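PDB 2YP6: thioredoxin family protein, which probably acts as a surface-exposed thioredoxin-fold oxidoreductase that contributes to the resistance of Streptococcus pneumoniae to extracellular oxidative stress. Local coordinates for residues 86-89 against 90-93; 166-169 against 170-174. All coordinates share one frame; numbering follows the deposited sequence.

Two local turns of chain in a thioredoxin-like fold, one following the disulfide C81-C84 and the other following the edge strand 164-169, illustrate how such a domain closes on itself. Contact 1 comes first, where helix 88-96 starts; contact 2 follows much later, where the mixed sheet's edge strand runs out toward helix 174-182. Their centres are about 12 Å apart, yet they touch: ND2 of N174 probably donates a hydrogen bond to O of E90 at 3.0 Å, and CB of S87 meets CB of A171 at 3.9 Å. The loop after the last strand is thereby joined to the helix that follows the disulfide, close to the probable redox site.

Contact 1 of 2, residues 86-89 against 90-93; sequences KSMP and ELME
The main chain of S87-E93 closes into the first turns of helix 88-96 through three i to i+4 hydrogen bonds. L91 N to S87 O is the longest at 3.3 Å. M92 N to M88 O, 2.9 Å, is the straightest, with an N-H...O angle of 163°. E93 N reaches P89 O at 3.0 Å. One residue earlier the pattern is broken by a water, which donates to K86 O at 2.6 Å and accepts from E90 N at 2.9 Å. Side chains leave this turn on different sides. M88 curls its chain so that CE comes within 4.4 Å of CD2 of L91, a loose apolar touch; CG of L91, anti to the backbone N (chi1 -170°), directs the branched end to Y73 and K75 of strand 71-76 and to I104 and T106 of strand 102-108. CG of M92 lies 3.6 Å from O of M88, and the thioether end beyond it leads away from the turn. The hydroxyl of S87 is hydrogen-bonded to K75 NZ and C84 O, tying the turn both to the disulfide segment and to strand 71-76. P89 has no N-H to donate; one position later the water replaces a direct E90 N to K86 O bond and satisfies both atoms, consistent with the proline-kinked active-site helix of thioredoxins.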
ATOM      1  N   LYS A  86     -10.114   8.838  -3.638  1.00 15.95           N
ATOM      2  CA  LYS A  86     -10.557   8.732  -5.006  1.00 17.66           C
ATOM      3  C   LYS A  86      -9.903   7.548  -5.720  1.00 19.10           C
ATOM      4  O   LYS A  86     -10.480   6.966  -6.631  1.00 18.46           O
ATOM      5  CB  LYS A  86     -10.285  10.047  -5.730  1.00 19.35           C
ATOM      6  CG  LYS A  86     -10.537  10.017  -7.207  1.00 22.52           C
ATOM      7  CD  LYS A  86     -10.606  11.409  -7.768  1.00 31.26           C
ATOM      8  CE  LYS A  86     -10.399  11.354  -9.265  1.00 42.00           C
ATOM      9  NZ  LYS A  86     -10.493  12.697  -9.904  1.00 46.28           N
ATOM     10  N   SER A  87      -8.699   7.182  -5.309  1.00 14.48           N
ATOM     11  CA  SER A  87      -7.985   6.092  -5.961  1.00 13.76           C
ATOM     12  C   SER A  87      -8.351   4.713  -5.376  1.00 14.81           C
ATOM     13  O   SER A  87      -7.934   3.689  -5.895  1.00 16.15           O
ATOM     14  CB  SER A  87      -6.461   6.334  -5.868  1.00 17.83           C
ATOM     15  OG  SER A  87      -5.967   6.078  -4.574  1.00 20.03           O
ATOM     16  N   MET A  88      -9.163   4.651  -4.332  1.00 12.95           N
ATOM     17  CA  MET A  88      -9.392   3.344  -3.704  1.00 16.80           C
ATOM     18  C   MET A  88     -10.313   2.377  -4.514  1.00 13.10           C
ATOM     19  O   MET A  88     -10.007   1.182  -4.590  1.00 13.01           O
ATOM     20  CB  MET A  88      -9.900   3.485  -2.267  1.00 16.20           C
ATOM     21  CG  MET A  88      -8.875   4.074  -1.303  1.00 23.14           C
ATOM     22  SD  MET A  88      -7.360   3.055  -1.091  1.00 31.79           S
ATOM     23  CE  MET A  88      -8.135   1.598  -0.618  1.00 16.80           C
ATOM     24  N   PRO A  89     -11.436   2.874  -5.068  1.00 14.30           N
ATOM     25  CA  PRO A  89     -12.269   1.949  -5.866  1.00 15.14           C
ATOM     26  C   PRO A  89     -11.483   1.313  -7.027  1.00 14.97           C
ATOM     27  O   PRO A  89     -11.640   0.110  -7.307  1.00 15.15           O
ATOM     28  CB  PRO A  89     -13.401   2.842  -6.378  1.00 16.65           C
ATOM     29  CG  PRO A  89     -13.559   3.880  -5.248  1.00 16.65           C
ATOM     30  CD  PRO A  89     -12.114   4.175  -4.857  1.00 15.23           C
ATOM     31  N   GLU A  90     -10.612   2.086  -7.659  1.00 14.82           N
ATOM     32  CA  GLU A  90      -9.831   1.544  -8.753  1.00 15.07           C
ATOM     33  C   GLU A  90      -8.905   0.449  -8.205  1.00 13.91           C
ATOM     34  O   GLU A  90      -8.708  -0.571  -8.847  1.00 14.27           O
ATOM     35  CB  GLU A  90      -9.039   2.628  -9.480  1.00 17.80           C
ATOM     36  CG  GLU A  90      -8.247   2.055 -10.640  1.00 23.02           C
ATOM     37  CD  GLU A  90      -7.497   3.108 -11.452  1.00 30.99           C
ATOM     38  OE1 GLU A  90      -7.339   4.244 -10.945  1.00 26.23           O
ATOM     39  OE2 GLU A  90      -7.072   2.777 -12.592  1.00 24.49           O
ATOM     40  N   LEU A  91      -8.365   0.635  -6.999  1.00 12.88           N
ATOM     41  CA  LEU A  91      -7.500  -0.395  -6.406  1.00 12.18           C
ATOM     42  C   LEU A  91      -8.286  -1.677  -6.072  1.00 13.47           C
ATOM     43  O   LEU A  91      -7.777  -2.793  -6.238  1.00 12.75           O
ATOM     44  CB  LEU A  91      -6.806   0.143  -5.156  1.00 12.17           C
ATOM     45  CG  LEU A  91      -5.705  -0.756  -4.582  1.00 11.86           C
ATOM     46  CD1 LEU A  91      -4.653  -1.051  -5.635  1.00 14.77           C
ATOM     47  CD2 LEU A  91      -5.095  -0.123  -3.336  1.00 15.45           C
ATOM     48  N   MET A  92      -9.531  -1.521  -5.631  1.00 14.28           N
ATOM     49  CA  MET A  92     -10.436  -2.677  -5.511  1.00 14.50           C
ATOM     50  C   MET A  92     -10.647  -3.408  -6.824  1.00 16.55           C
ATOM     51  O   MET A  92     -10.682  -4.648  -6.829  1.00 15.20           O
ATOM     52  CB  MET A  92     -11.767  -2.294  -4.874  1.00 15.44           C
ATOM     53  CG  MET A  92     -11.583  -1.796  -3.449  1.00 14.85           C
ATOM     54  SD  MET A  92     -13.074  -1.075  -2.767  1.00 15.43           S
ATOM     55  CE  MET A  92     -14.244  -2.385  -3.019  1.00 16.30           C
ATOM     56  N   GLU A  93     -10.801  -2.674  -7.936  1.00 15.53           N
ATOM     57  CA  GLU A  93     -10.826  -3.318  -9.256  1.00 16.92           C
ATOM     58  C   GLU A  93      -9.619  -4.221  -9.478  1.00 18.79           C
ATOM     59  O   GLU A  93      -9.730  -5.355  -9.992  1.00 17.69           O
ATOM     60  CB  GLU A  93     -10.820  -2.291 -10.396  1.00 18.35           C
ATOM     61  CG  GLU A  93     -12.143  -1.636 -10.682  1.00 17.96           C
ATOM     62  CD  GLU A  93     -12.049  -0.554 -11.741  1.00 18.74           C
ATOM     63  OE1 GLU A  93     -11.090   0.248 -11.752  1.00 26.89           O
ATOM     64  OE2 GLU A  93     -12.958  -0.491 -12.566  1.00 23.28           O
TER
HETATM   65  O   HOH W   1     -10.867   4.899  -8.170  1.00 14.95           O

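Contact 2 of 2, residues 166-169 against 170-174; sequences KIQF and GAISN
Q168, next to last in the strand, lays its side chain aslant that of I172 as the chain turns round G170. CG of Q168 stands anti to the backbone N (chi1 -175°), which sets it beside CB of I172 at 3.8 Å and near O of G170 at 3.5 Å. The bend at chi2, 87°, then turns the amide end between two surroundings: OE1 lies 4.1 Å from CD1 of I172, whereas NE2 faces a water at 3.2 Å. That water donates to O of F169 at 2.9 Å and to O of A171 at 2.7 Å, so one solvent molecule links the glutamine to both arms of the turn where no direct hydrogen bond joins them. G170 makes the reversal with a positive phi of 88°, a backbone shape natural to glycine. F169 points its ring the other way, into a cation-pi contact with R150. Q168 and I172 both rest on E155 of strand 154-158, and backbone hydrogen bonds join Q168 to E155 and G170 to P153, the latter probably the counterpart of the thioredoxin cis-proline. Beyond the turn, S173 N-caps helix 174-182 through OG to D176 N, and N174 packs on L94 of helix 88-96.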
ATOM      1  N   LYS A 166       9.471   0.217  -9.249  1.00 13.78           N
ATOM      2  CA  LYS A 166       8.974   1.532  -9.647  1.00 11.33           C
ATOM      3  C   LYS A 166       8.447   2.277  -8.444  1.00 13.62           C
ATOM      4  O   LYS A 166       8.075   1.660  -7.462  1.00 11.24           O
ATOM      5  CB  LYS A 166       7.832   1.431 -10.661  1.00 13.27           C
ATOM      6  CG  LYS A 166       8.227   0.795 -11.974  1.00 14.83           C
ATOM      7  CD  LYS A 166       7.677   1.575 -13.164  1.00 18.06           C
ATOM      8  CE  LYS A 166       7.979   0.876 -14.484  1.00 14.23           C
ATOM      9  NZ  LYS A 166       7.539   1.696 -15.623  1.00 19.20           N
ATOM     10  N   ILE A 167       8.427   3.599  -8.551  1.00 13.34           N
ATOM     11  CA  ILE A 167       7.802   4.470  -7.576  1.00 14.07           C
ATOM     12  C   ILE A 167       6.903   5.434  -8.339  1.00 13.32           C
ATOM     13  O   ILE A 167       7.302   6.006  -9.358  1.00 12.87           O
ATOM     14  CB  ILE A 167       8.845   5.308  -6.794  1.00 17.51           C
ATOM     15  CG1 ILE A 167       9.935   4.411  -6.195  1.00 16.58           C
ATOM     16  CG2 ILE A 167       8.137   6.121  -5.686  1.00 18.90           C
ATOM     17  CD1 ILE A 167      11.093   5.167  -5.655  1.00 16.64           C
ATOM     18  N   GLN A 168       5.713   5.661  -7.812  1.00 11.56           N
ATOM     19  CA  GLN A 168       4.783   6.600  -8.403  1.00 12.29           C
ATOM     20  C   GLN A 168       4.280   7.573  -7.334  1.00 12.84           C
ATOM     21  O   GLN A 168       3.839   7.153  -6.272  1.00 13.73           O
ATOM     22  CB  GLN A 168       3.610   5.834  -9.015  1.00 13.70           C
ATOM     23  CG  GLN A 168       2.641   6.761  -9.777  1.00 16.79           C
ATOM     24  CD  GLN A 168       3.048   6.988 -11.232  1.00 18.81           C
ATOM     25  OE1 GLN A 168       3.969   6.343 -11.766  1.00 22.34           O
ATOM     26  NE2 GLN A 168       2.320   7.868 -11.898  1.00 29.24           N
ATOM     27  N   PHE A 169       4.395   8.860  -7.618  1.00 14.09           N
ATOM     28  CA  PHE A 169       3.881   9.928  -6.759  1.00 14.95           C
ATOM     29  C   PHE A 169       2.494  10.255  -7.287  1.00 15.47           C
ATOM     30  O   PHE A 169       2.309  10.564  -8.464  1.00 16.39           O
ATOM     31  CB  PHE A 169       4.831  11.133  -6.785  1.00 16.68           C
ATOM     32  CG  PHE A 169       6.244  10.767  -6.408  1.00 18.23           C
ATOM     33  CD1 PHE A 169       6.567  10.461  -5.084  1.00 21.71           C
ATOM     34  CD2 PHE A 169       7.244  10.690  -7.365  1.00 23.14           C
ATOM     35  CE1 PHE A 169       7.866  10.103  -4.726  1.00 24.42           C
ATOM     36  CE2 PHE A 169       8.530  10.316  -7.013  1.00 25.57           C
ATOM     37  CZ  PHE A 169       8.836  10.007  -5.696  1.00 24.89           C
ATOM     38  N   GLY A 170       1.500  10.130  -6.433  1.00 15.65           N
ATOM     39  CA  GLY A 170       0.127  10.235  -6.881  1.00 18.86           C
ATOM     40  C   GLY A 170      -0.366   8.871  -7.329  1.00 15.48           C
ATOM     41  O   GLY A 170       0.379   7.881  -7.294  1.00 15.65           O
ATOM     42  N   ALA A 171      -1.624   8.803  -7.737  1.00 20.17           N
ATOM     43  CA  ALA A 171      -2.226   7.529  -8.114  1.00 25.80           C
ATOM     44  C   ALA A 171      -1.592   6.995  -9.390  1.00 20.34           C
ATOM     45  O   ALA A 171      -1.105   7.754 -10.225  1.00 16.58           O
ATOM     46  CB  ALA A 171      -3.736   7.682  -8.292  1.00 27.74           C
ATOM     47  N   ILE A 172      -1.589   5.676  -9.526  1.00 21.90           N
ATOM     48  CA  ILE A 172      -1.151   5.027 -10.764  1.00 20.01           C
ATOM     49  C   ILE A 172      -2.350   4.252 -11.325  1.00 20.21           C
ATOM     50  O   ILE A 172      -3.084   3.635 -10.567  1.00 19.38           O
ATOM     51  CB  ILE A 172       0.072   4.103 -10.508  1.00 17.51           C
ATOM     52  CG1 ILE A 172       0.624   3.544 -11.820  1.00 18.31           C
ATOM     53  CG2 ILE A 172      -0.260   2.984  -9.529  1.00 17.49           C
ATOM     54  CD1 ILE A 172       1.931   2.806 -11.638  1.00 17.89           C
ATOM     55  N   SER A 173      -2.579   4.319 -12.628  1.00 18.13           N
ATOM     56  CA  SER A 173      -3.694   3.592 -13.215  1.00 18.13           C
ATOM     57  C   SER A 173      -3.415   2.098 -13.104  1.00 11.60           C
ATOM     58  O   SER A 173      -2.250   1.676 -13.047  1.00 12.05           O
ATOM     59  CB  SER A 173      -3.866   3.956 -14.683  1.00 25.35           C
ATOM     60  OG  SER A 173      -2.777   3.456 -15.425  1.00 24.32           O
ATOM     61  N   ASN A 174      -4.472   1.304 -13.107  1.00 16.65           N
ATOM     62  CA  ASN A 174      -4.307  -0.141 -13.050  1.00 15.48           C
ATOM     63  C   ASN A 174      -3.525  -0.604 -14.284  1.00 16.48           C
ATOM     64  O   ASN A 174      -2.651  -1.449 -14.170  1.00 16.99           O
ATOM     65  CB  ASN A 174      -5.662  -0.850 -12.988  1.00 15.79           C
ATOM     66  CG  ASN A 174      -6.350  -0.686 -11.650  1.00 18.41           C
ATOM     67  OD1 ASN A 174      -5.735  -0.262 -10.663  1.00 14.76           O
ATOM     68  ND2 ASN A 174      -7.624  -1.067 -11.596  1.00 15.94           N
TER
HETATM   69  O   HOH W   2       0.378  10.013 -10.565  1.00 25.98           O